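Local coordinates for protein endo-beta-mannanase (Opitutaceae bacterium TAV5, PDB 7BOB) that hydrolyses beta-1,4-mannosidic linkages as a homotrimeric exo-beta-1,4-mannosidase of glycoside hydrolase family 5, active in the hindgut of a wood-feeding termite, at residues P383-W389 with E425-R431; V442-I446 with L583-D587; H197-I201 with F266-C270; H418-A423 with E573-S577; V464-Q469 with V546-V551. All blocks are in the same frame, centred on the assembly; numbering follows the deposited sequence.

Interaction 1: P383-W389 with E425-R431; sequences PTVHLYW and EHVGIVR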
# COMPACT_ATOMS: atom_id res chain seq x y z
N PRO A 383 -36.24 -5.86 -18.83
CA PRO A 383 -35.44 -4.70 -18.42
C PRO A 383 -35.37 -3.63 -19.51
O PRO A 383 -35.28 -3.94 -20.71
CB PRO A 383 -34.05 -5.31 -18.15
CG PRO A 383 -34.17 -6.82 -18.55
CD PRO A 383 -35.39 -6.90 -19.42
N THR A 384 -35.40 -2.36 -19.11
CA THR A 384 -35.41 -1.24 -20.05
C THR A 384 -34.02 -0.67 -20.33
O THR A 384 -33.92 0.32 -21.06
CB THR A 384 -36.34 -0.15 -19.50
OG1 THR A 384 -35.83 0.33 -18.26
CG2 THR A 384 -37.75 -0.73 -19.24
N VAL A 385 -32.96 -1.26 -19.76
CA VAL A 385 -31.57 -0.82 -19.94
C VAL A 385 -30.63 -1.84 -19.30
O VAL A 385 -30.96 -2.46 -18.28
CB VAL A 385 -31.35 0.59 -19.36
CG1 VAL A 385 -31.20 0.55 -17.83
CG2 VAL A 385 -30.19 1.24 -20.02
N HIS A 386 -29.45 -2.05 -19.91
CA HIS A 386 -28.50 -3.06 -19.46
C HIS A 386 -27.13 -2.43 -19.19
O HIS A 386 -26.59 -1.71 -20.03
CB HIS A 386 -28.35 -4.18 -20.50
CG HIS A 386 -29.53 -5.11 -20.56
ND1 HIS A 386 -30.74 -4.73 -21.11
CD2 HIS A 386 -29.69 -6.39 -20.15
CE1 HIS A 386 -31.59 -5.75 -21.03
NE2 HIS A 386 -30.97 -6.76 -20.46
N LEU A 387 -26.56 -2.72 -18.02
CA LEU A 387 -25.20 -2.30 -17.71
C LEU A 387 -24.20 -3.28 -18.31
O LEU A 387 -24.42 -4.50 -18.28
CB LEU A 387 -25.01 -2.21 -16.20
CG LEU A 387 -25.94 -1.26 -15.45
CD1 LEU A 387 -25.85 -1.51 -13.95
CD2 LEU A 387 -25.58 0.18 -15.79
N TYR A 388 -23.11 -2.76 -18.86
CA TYR A 388 -22.14 -3.57 -19.59
C TYR A 388 -21.14 -4.20 -18.62
O TYR A 388 -20.42 -3.49 -17.91
CB TYR A 388 -21.42 -2.71 -20.63
CG TYR A 388 -20.47 -3.48 -21.53
CD1 TYR A 388 -19.09 -3.44 -21.30
CD2 TYR A 388 -20.93 -4.22 -22.60
CE1 TYR A 388 -18.21 -4.14 -22.12
CE2 TYR A 388 -20.06 -4.91 -23.43
CZ TYR A 388 -18.70 -4.86 -23.18
OH TYR A 388 -17.81 -5.53 -23.98
N TRP A 389 -21.13 -5.55 -18.56
CA TRP A 389 -20.12 -6.31 -17.82
C TRP A 389 -18.96 -6.61 -18.76
O TRP A 389 -19.16 -7.26 -19.79
CB TRP A 389 -20.73 -7.61 -17.29
CG TRP A 389 -19.83 -8.52 -16.45
CD1 TRP A 389 -18.84 -9.34 -16.92
CD2 TRP A 389 -19.85 -8.70 -15.03
NE1 TRP A 389 -18.27 -10.02 -15.89
CE2 TRP A 389 -18.86 -9.66 -14.72
CE3 TRP A 389 -20.62 -8.16 -13.99
CZ2 TRP A 389 -18.59 -10.07 -13.41
CZ3 TRP A 389 -20.35 -8.59 -12.68
CH2 TRP A 389 -19.34 -9.53 -12.40
N GLU A 425 -35.97 3.06 -14.20
CA GLU A 425 -35.61 2.07 -15.20
C GLU A 425 -35.51 0.69 -14.57
O GLU A 425 -35.27 0.56 -13.37
CB GLU A 425 -34.29 2.44 -15.87
CG GLU A 425 -34.32 3.81 -16.53
CD GLU A 425 -34.80 3.74 -17.96
OE1 GLU A 425 -35.09 2.62 -18.44
OE2 GLU A 425 -34.89 4.79 -18.61
N HIS A 426 -35.73 -0.35 -15.39
CA HIS A 426 -35.48 -1.74 -15.00
C HIS A 426 -34.12 -2.13 -15.56
O HIS A 426 -33.92 -2.16 -16.78
CB HIS A 426 -36.56 -2.69 -15.52
CG HIS A 426 -37.90 -2.50 -14.88
ND1 HIS A 426 -38.06 -2.17 -13.55
CD2 HIS A 426 -39.16 -2.60 -15.39
CE1 HIS A 426 -39.35 -2.06 -13.27
NE2 HIS A 426 -40.03 -2.32 -14.37
N VAL A 427 -33.18 -2.45 -14.68
CA VAL A 427 -31.77 -2.56 -15.06
C VAL A 427 -31.37 -4.04 -15.13
O VAL A 427 -31.49 -4.77 -14.14
CB VAL A 427 -30.87 -1.81 -14.08
CG1 VAL A 427 -29.44 -1.85 -14.58
CG2 VAL A 427 -31.38 -0.39 -13.89
N GLY A 428 -30.88 -4.45 -16.30
CA GLY A 428 -30.24 -5.73 -16.48
C GLY A 428 -28.73 -5.62 -16.62
O GLY A 428 -28.13 -4.55 -16.59
N ILE A 429 -28.11 -6.80 -16.78
CA ILE A 429 -26.68 -6.96 -17.00
C ILE A 429 -26.52 -7.67 -18.33
O ILE A 429 -27.25 -8.61 -18.63
CB ILE A 429 -26.02 -7.78 -15.88
CG1 ILE A 429 -26.36 -7.19 -14.51
CG2 ILE A 429 -24.49 -7.88 -16.08
CD1 ILE A 429 -25.68 -5.87 -14.21
N VAL A 430 -25.59 -7.19 -19.15
CA VAL A 430 -25.27 -7.84 -20.42
C VAL A 430 -23.78 -8.14 -20.40
O VAL A 430 -22.98 -7.34 -19.90
CB VAL A 430 -25.67 -6.96 -21.63
CG1 VAL A 430 -24.95 -5.59 -21.59
CG2 VAL A 430 -25.36 -7.68 -22.93
N ARG A 431 -23.40 -9.31 -20.91
CA ARG A 431 -22.05 -9.81 -20.74
C ARG A 431 -21.23 -9.51 -21.99
O ARG A 431 -21.60 -9.90 -23.09
CB ARG A 431 -22.06 -11.32 -20.46
CG ARG A 431 -22.61 -11.66 -19.08
CD ARG A 431 -22.70 -13.18 -18.85
NE ARG A 431 -21.49 -13.88 -19.27
CZ ARG A 431 -21.31 -15.19 -19.13
NH1 ARG A 431 -22.27 -15.94 -18.58
NH2 ARG A 431 -20.18 -15.76 -19.53

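Interaction 2: V442-I446 with L583-D587; sequences VERII and LLTKD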
# COMPACT_ATOMS: atom_id res chain seq x y z
N VAL A 442 -31.86 -6.88 -26.06
CA VAL A 442 -31.15 -5.87 -25.27
C VAL A 442 -31.06 -4.62 -26.14
O VAL A 442 -30.27 -4.55 -27.10
CB VAL A 442 -29.77 -6.38 -24.81
CG1 VAL A 442 -28.93 -5.25 -24.25
CG2 VAL A 442 -29.93 -7.49 -23.75
N GLU A 443 -31.89 -3.62 -25.85
CA GLU A 443 -31.98 -2.47 -26.73
C GLU A 443 -31.11 -1.30 -26.30
O GLU A 443 -30.70 -0.50 -27.16
CB GLU A 443 -33.43 -2.01 -26.85
CG GLU A 443 -33.70 -1.19 -28.12
CD GLU A 443 -34.86 -0.21 -27.98
OE1 GLU A 443 -34.62 1.02 -28.11
OE2 GLU A 443 -36.00 -0.67 -27.74
N ARG A 444 -30.81 -1.16 -25.01
CA ARG A 444 -30.03 -0.04 -24.50
C ARG A 444 -28.94 -0.56 -23.57
O ARG A 444 -29.21 -1.38 -22.67
CB ARG A 444 -30.95 0.95 -23.78
CG ARG A 444 -32.26 1.18 -24.54
CD ARG A 444 -32.87 2.51 -24.22
NE ARG A 444 -33.56 2.49 -22.93
CZ ARG A 444 -33.98 3.58 -22.30
NH1 ARG A 444 -33.77 4.78 -22.83
NH2 ARG A 444 -34.60 3.48 -21.13
N ILE A 445 -27.72 -0.09 -23.81
CA ILE A 445 -26.53 -0.55 -23.10
C ILE A 445 -25.79 0.67 -22.56
O ILE A 445 -25.52 1.61 -23.31
CB ILE A 445 -25.59 -1.38 -24.00
CG1 ILE A 445 -26.19 -2.77 -24.26
CG2 ILE A 445 -24.23 -1.52 -23.33
CD1 ILE A 445 -25.37 -3.63 -25.21
N ILE A 446 -25.48 0.65 -21.27
CA ILE A 446 -24.71 1.70 -20.63
C ILE A 446 -23.36 1.13 -20.23
O ILE A 446 -23.29 0.10 -19.54
CB ILE A 446 -25.44 2.28 -19.40
CG1 ILE A 446 -26.79 2.85 -19.80
CG2 ILE A 446 -24.60 3.39 -18.77
CD1 ILE A 446 -27.54 3.43 -18.63
N LEU A 583 -29.65 11.65 -20.98
CA LEU A 583 -28.75 11.18 -22.02
C LEU A 583 -29.19 9.89 -22.68
O LEU A 583 -28.67 9.55 -23.75
CB LEU A 583 -27.35 10.98 -21.44
CG LEU A 583 -26.62 12.28 -21.10
CD1 LEU A 583 -25.18 11.97 -21.15
CD2 LEU A 583 -26.96 13.37 -22.08
N LEU A 584 -30.11 9.16 -22.06
CA LEU A 584 -30.60 7.92 -22.64
C LEU A 584 -31.47 8.22 -23.85
O LEU A 584 -32.34 9.09 -23.80
CB LEU A 584 -31.39 7.13 -21.60
CG LEU A 584 -30.49 6.32 -20.67
CD1 LEU A 584 -31.31 5.65 -19.56
CD2 LEU A 584 -29.71 5.29 -21.47
N THR A 585 -31.22 7.50 -24.95
CA THR A 585 -32.00 7.62 -26.17
C THR A 585 -32.77 6.34 -26.42
O THR A 585 -32.48 5.29 -25.83
CB THR A 585 -31.10 7.93 -27.39
OG1 THR A 585 -30.16 6.86 -27.57
CG2 THR A 585 -30.36 9.25 -27.20
N LYS A 586 -33.76 6.42 -27.31
CA LYS A 586 -34.55 5.25 -27.70
C LYS A 586 -34.79 5.25 -29.20
O LYS A 586 -35.12 6.28 -29.80
CB LYS A 586 -35.90 5.21 -26.94
CG LYS A 586 -35.76 4.73 -25.50
CD LYS A 586 -36.45 3.40 -25.25
CE LYS A 586 -37.89 3.61 -24.80
NZ LYS A 586 -38.67 2.35 -24.93
N ASP A 587 -34.62 4.07 -29.80
CA ASP A 587 -34.88 3.77 -31.21
C ASP A 587 -36.30 4.15 -31.65
O ASP A 587 -36.55 5.23 -32.18
CB ASP A 587 -34.60 2.27 -31.46
CG ASP A 587 -35.09 1.78 -32.82
OD1 ASP A 587 -34.23 1.52 -33.70
OD2 ASP A 587 -36.32 1.62 -33.01

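Interaction 3: H197-I201 with F266-C270; sequences HQQVI and FYVKC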
# COMPACT_ATOMS: atom_id res chain seq x y z
N HIS A 197 -20.57 -12.04 -1.94
CA HIS A 197 -20.54 -10.99 -2.94
C HIS A 197 -19.12 -10.59 -3.35
O HIS A 197 -18.96 -9.86 -4.33
CB HIS A 197 -21.34 -9.77 -2.44
CG HIS A 197 -20.73 -9.07 -1.27
ND1 HIS A 197 -20.36 -9.72 -0.11
CD2 HIS A 197 -20.42 -7.76 -1.08
CE1 HIS A 197 -19.84 -8.85 0.74
NE2 HIS A 197 -19.86 -7.65 0.17
N GLN A 198 -18.09 -11.09 -2.67
CA GLN A 198 -16.75 -10.79 -3.14
C GLN A 198 -16.45 -11.42 -4.49
O GLN A 198 -15.48 -11.02 -5.13
CB GLN A 198 -15.72 -11.22 -2.10
CG GLN A 198 -16.00 -10.55 -0.78
CD GLN A 198 -14.77 -10.30 -0.02
OE1 GLN A 198 -13.87 -9.62 -0.49
NE2 GLN A 198 -14.67 -10.90 1.18
N GLN A 199 -17.29 -12.35 -4.96
CA GLN A 199 -17.22 -12.75 -6.35
C GLN A 199 -17.37 -11.55 -7.28
O GLN A 199 -16.79 -11.55 -8.38
CB GLN A 199 -18.33 -13.76 -6.69
CG GLN A 199 -18.28 -15.06 -5.93
CD GLN A 199 -19.52 -15.90 -6.21
OE1 GLN A 199 -19.56 -16.67 -7.17
NE2 GLN A 199 -20.56 -15.70 -5.41
N VAL A 200 -18.15 -10.54 -6.88
CA VAL A 200 -18.42 -9.37 -7.71
C VAL A 200 -17.44 -8.23 -7.41
O VAL A 200 -16.93 -7.58 -8.33
CB VAL A 200 -19.87 -8.89 -7.52
CG1 VAL A 200 -20.13 -7.67 -8.38
CG2 VAL A 200 -20.87 -10.01 -7.85
N ILE A 201 -17.19 -7.94 -6.13
CA ILE A 201 -16.49 -6.73 -5.74
C ILE A 201 -14.98 -6.92 -5.52
O ILE A 201 -14.28 -5.93 -5.28
CB ILE A 201 -17.13 -6.11 -4.48
CG1 ILE A 201 -16.87 -7.00 -3.26
CG2 ILE A 201 -18.66 -5.85 -4.70
CD1 ILE A 201 -16.99 -6.29 -1.93
N PHE A 266 -28.69 -6.37 -6.93
CA PHE A 266 -27.65 -6.14 -7.93
C PHE A 266 -26.66 -7.29 -7.98
O PHE A 266 -26.30 -7.77 -9.06
CB PHE A 266 -26.93 -4.82 -7.66
CG PHE A 266 -25.64 -4.69 -8.39
CD1 PHE A 266 -25.62 -4.24 -9.72
CD2 PHE A 266 -24.44 -5.02 -7.78
CE1 PHE A 266 -24.41 -4.13 -10.41
CE2 PHE A 266 -23.22 -4.89 -8.46
CZ PHE A 266 -23.21 -4.45 -9.78
N TYR A 267 -26.19 -7.74 -6.81
CA TYR A 267 -25.27 -8.89 -6.76
C TYR A 267 -25.92 -10.14 -7.37
O TYR A 267 -25.27 -10.89 -8.10
CB TYR A 267 -24.85 -9.20 -5.33
CG TYR A 267 -24.01 -8.11 -4.69
CD1 TYR A 267 -22.98 -7.51 -5.38
CD2 TYR A 267 -24.25 -7.70 -3.38
CE1 TYR A 267 -22.22 -6.52 -4.79
CE2 TYR A 267 -23.48 -6.72 -2.78
CZ TYR A 267 -22.48 -6.14 -3.49
OH TYR A 267 -21.74 -5.15 -2.90
N VAL A 268 -27.20 -10.37 -7.04
CA VAL A 268 -27.91 -11.52 -7.59
C VAL A 268 -28.00 -11.41 -9.11
O VAL A 268 -27.76 -12.38 -9.83
CB VAL A 268 -29.30 -11.66 -6.93
CG1 VAL A 268 -30.15 -12.76 -7.62
CG2 VAL A 268 -29.15 -11.94 -5.45
N LYS A 269 -28.31 -10.21 -9.61
CA LYS A 269 -28.37 -9.98 -11.05
C LYS A 269 -27.05 -10.34 -11.73
O LYS A 269 -27.04 -10.98 -12.79
CB LYS A 269 -28.70 -8.51 -11.34
CG LYS A 269 -30.12 -8.09 -11.05
CD LYS A 269 -30.42 -6.66 -11.58
CE LYS A 269 -31.74 -6.16 -11.00
NZ LYS A 269 -32.06 -4.75 -11.40
N CYS A 270 -25.92 -9.88 -11.18
CA CYS A 270 -24.63 -10.26 -11.75
C CYS A 270 -24.44 -11.77 -11.75
O CYS A 270 -24.10 -12.35 -12.78
CB CYS A 270 -23.49 -9.58 -11.01
SG CYS A 270 -23.62 -7.77 -11.05

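Interaction 4: H418-A423 with E573-S577; sequences HLLQSA and EASWS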
# COMPACT_ATOMS: atom_id res chain seq x y z
N HIS A 418 -28.22 1.75 -9.09
CA HIS A 418 -29.14 2.40 -8.16
C HIS A 418 -29.74 3.67 -8.76
O HIS A 418 -30.95 3.93 -8.61
CB HIS A 418 -28.42 2.72 -6.85
CG HIS A 418 -29.05 3.83 -6.07
ND1 HIS A 418 -30.29 3.70 -5.46
CD2 HIS A 418 -28.63 5.09 -5.79
CE1 HIS A 418 -30.59 4.83 -4.85
NE2 HIS A 418 -29.60 5.68 -5.02
N LEU A 419 -28.93 4.46 -9.46
CA LEU A 419 -29.42 5.73 -9.99
C LEU A 419 -30.37 5.50 -11.15
O LEU A 419 -31.33 6.26 -11.32
CB LEU A 419 -28.25 6.63 -10.42
CG LEU A 419 -27.27 7.10 -9.33
CD1 LEU A 419 -26.06 7.85 -9.94
CD2 LEU A 419 -27.95 7.96 -8.26
N LEU A 420 -30.13 4.47 -11.96
CA LEU A 420 -31.07 4.14 -13.03
C LEU A 420 -32.42 3.67 -12.47
O LEU A 420 -33.47 4.03 -13.00
CB LEU A 420 -30.47 3.09 -13.95
CG LEU A 420 -29.36 3.62 -14.85
CD1 LEU A 420 -28.42 2.50 -15.28
CD2 LEU A 420 -29.99 4.33 -16.06
N GLN A 421 -32.40 2.89 -11.38
CA GLN A 421 -33.65 2.50 -10.74
C GLN A 421 -34.35 3.69 -10.11
O GLN A 421 -35.57 3.67 -9.95
CB GLN A 421 -33.43 1.42 -9.66
CG GLN A 421 -32.85 0.13 -10.17
CD GLN A 421 -32.92 -1.02 -9.15
OE1 GLN A 421 -32.79 -0.83 -7.93
NE2 GLN A 421 -33.16 -2.21 -9.66
N SER A 422 -33.60 4.72 -9.71
CA SER A 422 -34.26 5.94 -9.24
C SER A 422 -34.89 6.72 -10.39
O SER A 422 -35.91 7.40 -10.20
CB SER A 422 -33.27 6.80 -8.47
OG SER A 422 -33.20 6.39 -7.12
N ALA A 423 -34.32 6.62 -11.59
CA ALA A 423 -35.00 7.10 -12.79
C ALA A 423 -36.09 6.15 -13.24
O ALA A 423 -36.61 6.31 -14.34
CB ALA A 423 -34.00 7.28 -13.94
N GLU A 573 -28.10 13.67 -5.35
CA GLU A 573 -28.50 12.39 -5.92
C GLU A 573 -29.57 12.54 -7.01
O GLU A 573 -29.53 11.84 -8.03
CB GLU A 573 -28.97 11.46 -4.81
CG GLU A 573 -28.80 10.02 -5.16
CD GLU A 573 -29.42 9.07 -4.16
OE1 GLU A 573 -29.25 9.25 -2.92
OE2 GLU A 573 -30.08 8.12 -4.63
N ALA A 574 -30.55 13.42 -6.80
CA ALA A 574 -31.62 13.57 -7.79
C ALA A 574 -31.04 13.96 -9.15
O ALA A 574 -31.43 13.41 -10.19
CB ALA A 574 -32.64 14.62 -7.34
N SER A 575 -30.08 14.88 -9.16
CA SER A 575 -29.49 15.28 -10.43
C SER A 575 -28.59 14.18 -10.99
O SER A 575 -28.57 13.95 -12.21
CB SER A 575 -28.73 16.60 -10.27
OG SER A 575 -27.65 16.48 -9.38
N TRP A 576 -27.86 13.46 -10.13
CA TRP A 576 -27.12 12.30 -10.61
C TRP A 576 -28.03 11.38 -11.42
O TRP A 576 -27.71 10.97 -12.54
CB TRP A 576 -26.50 11.52 -9.44
CG TRP A 576 -25.48 12.28 -8.67
CD1 TRP A 576 -24.91 13.48 -9.01
CD2 TRP A 576 -24.91 11.91 -7.41
NE1 TRP A 576 -24.02 13.87 -8.04
CE2 TRP A 576 -23.99 12.93 -7.05
CE3 TRP A 576 -25.07 10.81 -6.55
CZ2 TRP A 576 -23.24 12.88 -5.87
CZ3 TRP A 576 -24.34 10.77 -5.38
CH2 TRP A 576 -23.42 11.79 -5.05
N SER A 577 -29.20 11.07 -10.87
CA SER A 577 -30.09 10.16 -11.56
C SER A 577 -30.72 10.83 -12.78
O SER A 577 -30.85 10.22 -13.84
CB SER A 577 -31.13 9.66 -10.55
OG SER A 577 -32.23 9.07 -11.18

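Interaction 5: V464-Q469 with V546-V551; sequences VEQGGQ and VGAGCV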
# COMPACT_ATOMS: atom_id res chain seq x y z
N VAL A 464 -24.60 -1.82 -32.37
CA VAL A 464 -25.17 -0.48 -32.58
C VAL A 464 -25.71 -0.36 -34.00
O VAL A 464 -26.73 0.30 -34.24
CB VAL A 464 -24.13 0.62 -32.27
CG1 VAL A 464 -24.66 1.99 -32.70
CG2 VAL A 464 -23.74 0.64 -30.78
N GLU A 465 -25.03 -0.99 -34.96
CA GLU A 465 -25.45 -0.90 -36.35
C GLU A 465 -26.84 -1.47 -36.57
O GLU A 465 -27.60 -0.96 -37.40
CB GLU A 465 -24.44 -1.60 -37.25
CG GLU A 465 -23.70 -0.65 -38.15
CD GLU A 465 -22.82 -1.37 -39.15
OE1 GLU A 465 -22.27 -0.67 -40.04
OE2 GLU A 465 -22.69 -2.62 -39.04
N GLN A 466 -27.19 -2.54 -35.85
CA GLN A 466 -28.52 -3.13 -35.94
C GLN A 466 -29.54 -2.42 -35.06
O GLN A 466 -30.66 -2.92 -34.93
CB GLN A 466 -28.49 -4.62 -35.57
CG GLN A 466 -27.33 -5.42 -36.12
CD GLN A 466 -27.17 -6.77 -35.41
OE1 GLN A 466 -28.14 -7.32 -34.87
NE2 GLN A 466 -25.94 -7.31 -35.40
N GLY A 467 -29.19 -1.31 -34.42
CA GLY A 467 -30.19 -0.51 -33.73
C GLY A 467 -29.95 -0.29 -32.26
O GLY A 467 -30.76 0.41 -31.62
N GLY A 468 -28.89 -0.83 -31.67
CA GLY A 468 -28.64 -0.60 -30.26
C GLY A 468 -28.42 0.87 -29.96
O GLY A 468 -27.78 1.60 -30.73
N GLN A 469 -28.97 1.32 -28.84
CA GLN A 469 -28.68 2.63 -28.26
C GLN A 469 -27.60 2.47 -27.19
O GLN A 469 -27.84 1.81 -26.17
CB GLN A 469 -29.93 3.25 -27.66
CG GLN A 469 -31.17 3.10 -28.51
CD GLN A 469 -31.02 3.82 -29.82
OE1 GLN A 469 -30.93 5.05 -29.84
NE2 GLN A 469 -30.95 3.07 -30.92
N VAL A 546 -25.03 5.40 -36.12
CA VAL A 546 -24.21 4.39 -36.80
C VAL A 546 -25.17 3.29 -37.23
O VAL A 546 -25.62 2.49 -36.40
CB VAL A 546 -23.10 3.82 -35.90
CG1 VAL A 546 -22.42 2.64 -36.56
CG2 VAL A 546 -22.05 4.90 -35.58
N GLY A 547 -25.47 3.24 -38.52
CA GLY A 547 -26.56 2.40 -38.97
C GLY A 547 -27.83 2.79 -38.24
O GLY A 547 -28.16 3.97 -38.11
N ALA A 548 -28.52 1.78 -37.71
CA ALA A 548 -29.82 2.01 -37.09
C ALA A 548 -29.73 2.51 -35.65
O ALA A 548 -30.72 3.01 -35.12
CB ALA A 548 -30.65 0.73 -37.12
N GLY A 549 -28.55 2.42 -35.02
CA GLY A 549 -28.39 2.79 -33.63
C GLY A 549 -27.74 4.14 -33.44
O GLY A 549 -27.50 4.90 -34.39
N CYS A 550 -27.42 4.44 -32.17
CA CYS A 550 -26.95 5.76 -31.80
C CYS A 550 -26.05 5.68 -30.57
O CYS A 550 -26.49 5.20 -29.51
CB CYS A 550 -28.13 6.68 -31.53
SG CYS A 550 -27.65 8.33 -31.03
N VAL A 551 -24.81 6.17 -30.71
CA VAL A 551 -23.81 6.19 -29.64
C VAL A 551 -23.82 7.57 -29.01
O VAL A 551 -23.55 8.57 -29.68
CB VAL A 551 -22.41 5.88 -30.19
CG1 VAL A 551 -21.35 5.90 -29.06
CG2 VAL A 551 -22.41 4.56 -30.95

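Interaction 1: P383-W389 with E425-R431
Strands 385-389 and 427-431 run parallel, and alternating side chains define the two faces. Thr384 opens the contact from the loop before the first strand: in its p rotamer, OG1 gives a very short hydrogen bond to Glu425 OE1 (2.4 Å) and accepts one from His426 N (3.0 Å). Thr384 N also donates to His426 O (2.8 Å), starting the backbone ladder: Gly428 N to Val385 O (2.8 Å), Leu387 N to Gly428 O (2.8 Å), Val430 N to Leu387 O (3.1 Å) and Trp389 N to Val430 O (2.9 Å). This is the parallel pairing of a beta-alpha-beta unit, in which helix 406-422 connects the strands and lies over the face carrying Val385, Leu387 and Val427. On that face Leu387, with chi1 m and chi2 t, brings CG to 3.7 Å from Val427 CG1, while Ile429, m at both torsions, turns CD1 back to 4.2 Å from Leu387 CB. Trp389 CB touches Ile429 CG2 (4.0 Å), and its t rotamer carries the indole away to stack on Tyr393. On the other face, the His386 ring lies over Gly428, whose CA makes an off-centre CH-pi contact 4.2 Å from the ring centroid; a beta carbon there would clash with His386 CD2. Val430, in p, sets CG1 3.8 Å from His386 CB and 4.4 Å from Tyr388 CD2, and the Tyr388 hydroxyl bonds to Glu456.

Interaction 2: V442-I446 with L583-D587
Arg444 dominates this contact between the start of strand 444-448 and the C-terminal tail that follows helix 569-583. Each nitrogen of its guanidinium has an acceptor: NE bonds to Thr384 O, NH2 forms a salt bridge with Glu425, and NH1 makes a weak hydrogen bond to Thr585 O (3.3 Å), which lies near the guanidinium plane. The two faces of that plane are covered by aliphatic atoms, Lys586 CD over one and Leu584 CD1 over the opposite one, so the charge is sandwiched while its polar edge stays engaged. A second weak bond, at the last modelled residue, runs from Asp587 N to Glu443 OE1 (3.5 Å). Thr585 points its CB away, and its hydroxyl pairs with Gln469 instead. Between apolar side chains, Ile446 CD1 meets Leu584 CD2 (4.0 Å). The tail thus runs roughly antiparallel to residues 443-446 without joining the sheet: strand 444-448 is already flanked by strands 385-389 and 469-473, and Ile446 and Leu584 both also reach Leu420 of helix 406-422.

Interaction 3: H197-I201 with F266-C270
Tyr267 and Val200 bury the largest areas here, followed by His197, and all three point their CB atoms toward the opposite segment. The Tyr267 ring receives His197 CB squarely over one face, a CH-pi contact with 3.6 Å between that carbon and the ring centroid. The imidazole itself lies oblique to the phenol, the planes at 56°, with Tyr267 OH near the His197 ring plane, 3.4 Å from CD2. Both polar ends look outside the pair: Tyr267 OH bonds to His248, and His197 NE2 to Trp247 O. Val200 fills the space beside the tyrosine, with CB 4.0 Å from Tyr267 CD1, CG1 4.2 Å from Phe266 CE2 and CG2 4.1 Å from Cys270 CB. Ile201 adds CG2 at 3.6 Å from Tyr267 CE1. Helix 258-272 connects strands 237-241 and 277-282 in sequence. This buried apolar contact, beside Met239 of strand 237-241, packs the connection after the fifth strand, 191-192, against the helix after the sixth, neighbouring beta-alpha units of the (beta/alpha)8 barrel of family 5 glycoside hydrolases.

Interaction 4: H418-A423 with E573-S577
Two helices of the C-terminal domain cross here almost at right angles, -87° with the local axes 9.0 Å apart: the C-terminal end of helix 406-422 and the middle of helix 569-583. Leu419 and Ser577 form the tightest backbone approach, their CA atoms 4.7 Å apart, which the small serine permits. Ser577 OG donates a hydrogen bond to Leu419 O (3.0 Å), a carbonyl that also accepts Ala423 N in the last turn of its own helix. The Leu419 side chain inserts between residues of the opposite helix, CD1 3.7 Å from Trp576 CB and CD2 3.8 Å from Glu573 CG. One turn earlier on helix 569-583, Glu573 OE2, near the imidazole plane, accepts a short hydrogen bond from His418 NE2 (2.5 Å), and its OE1 forms a salt bridge with Arg569. The Trp576 indole has Leu419 CD2 at its edge and stacks on Phe562. The arrangement is a near-orthogonal helix-helix crossing that joins the connecting helix of a beta-alpha-beta unit to the last helix of the domain.

Interaction 5: V464-Q469 with V546-V551
Val546 leads into a type II' turn that ends at Gly549. Its CB lies 4.0 Å from Val464 CG1, and its carbonyl O takes a CA-H...O contact from Glu465 CA (3.4 Å). Gly547 follows with positive phi; a beta carbon there would collide with Glu465 O, so glycine suits both the turn and its neighbour. Ala548 N then donates a hydrogen bond to that same Glu465 O (2.9 Å) at the end of helix 454-465. Gly549 passes so close to the helix end that a side chain would strike both Val464 O and Gly468 O. At Cys550 sheet pairing begins, with Cys550 N bonded to Gly468 O (3.2 Å) and a parallel bridge to Gln469, whose NE2 folds back onto Gly467 O (2.8 Å). Val551 ends the contact, CG2 touching Val464 CG1 (3.8 Å). On the helix side, Gly467 is the C-prime residue of a Schellman motif, the glycine-terminated helix end from which the chain turns directly into strand 469-473, against the tight hairpin joining strands 539-546 and 549-554.

Interactions 1, 2 and 5 all reach the mixed sheet of the C-terminal domain: Arg444 O accepts His386 N (2.9 Å), linking interactions 1 and 2, and Glu443 O accepts Gln469 N (3.0 Å), linking 2 and 5. The salt bridge from Arg444 NH2 to Glu425 OE2 (2.9 Å) adds a side-chain tie between 1 and 2. Interaction 4 lies on a helix packed against this sheet, Leu420 CD1 meeting Ile446 CD1 at 3.6 Å. Interaction 3, in the barrel domain, meets this group where Lys269 NZ reaches Val427 O (2.8 Å) and Cys270 CB packs on Trp389 CZ3 (3.7 Å), so interaction 1 borders the domain interface. Interaction 5 is remote, its centre about 29 Å from that of interaction 3.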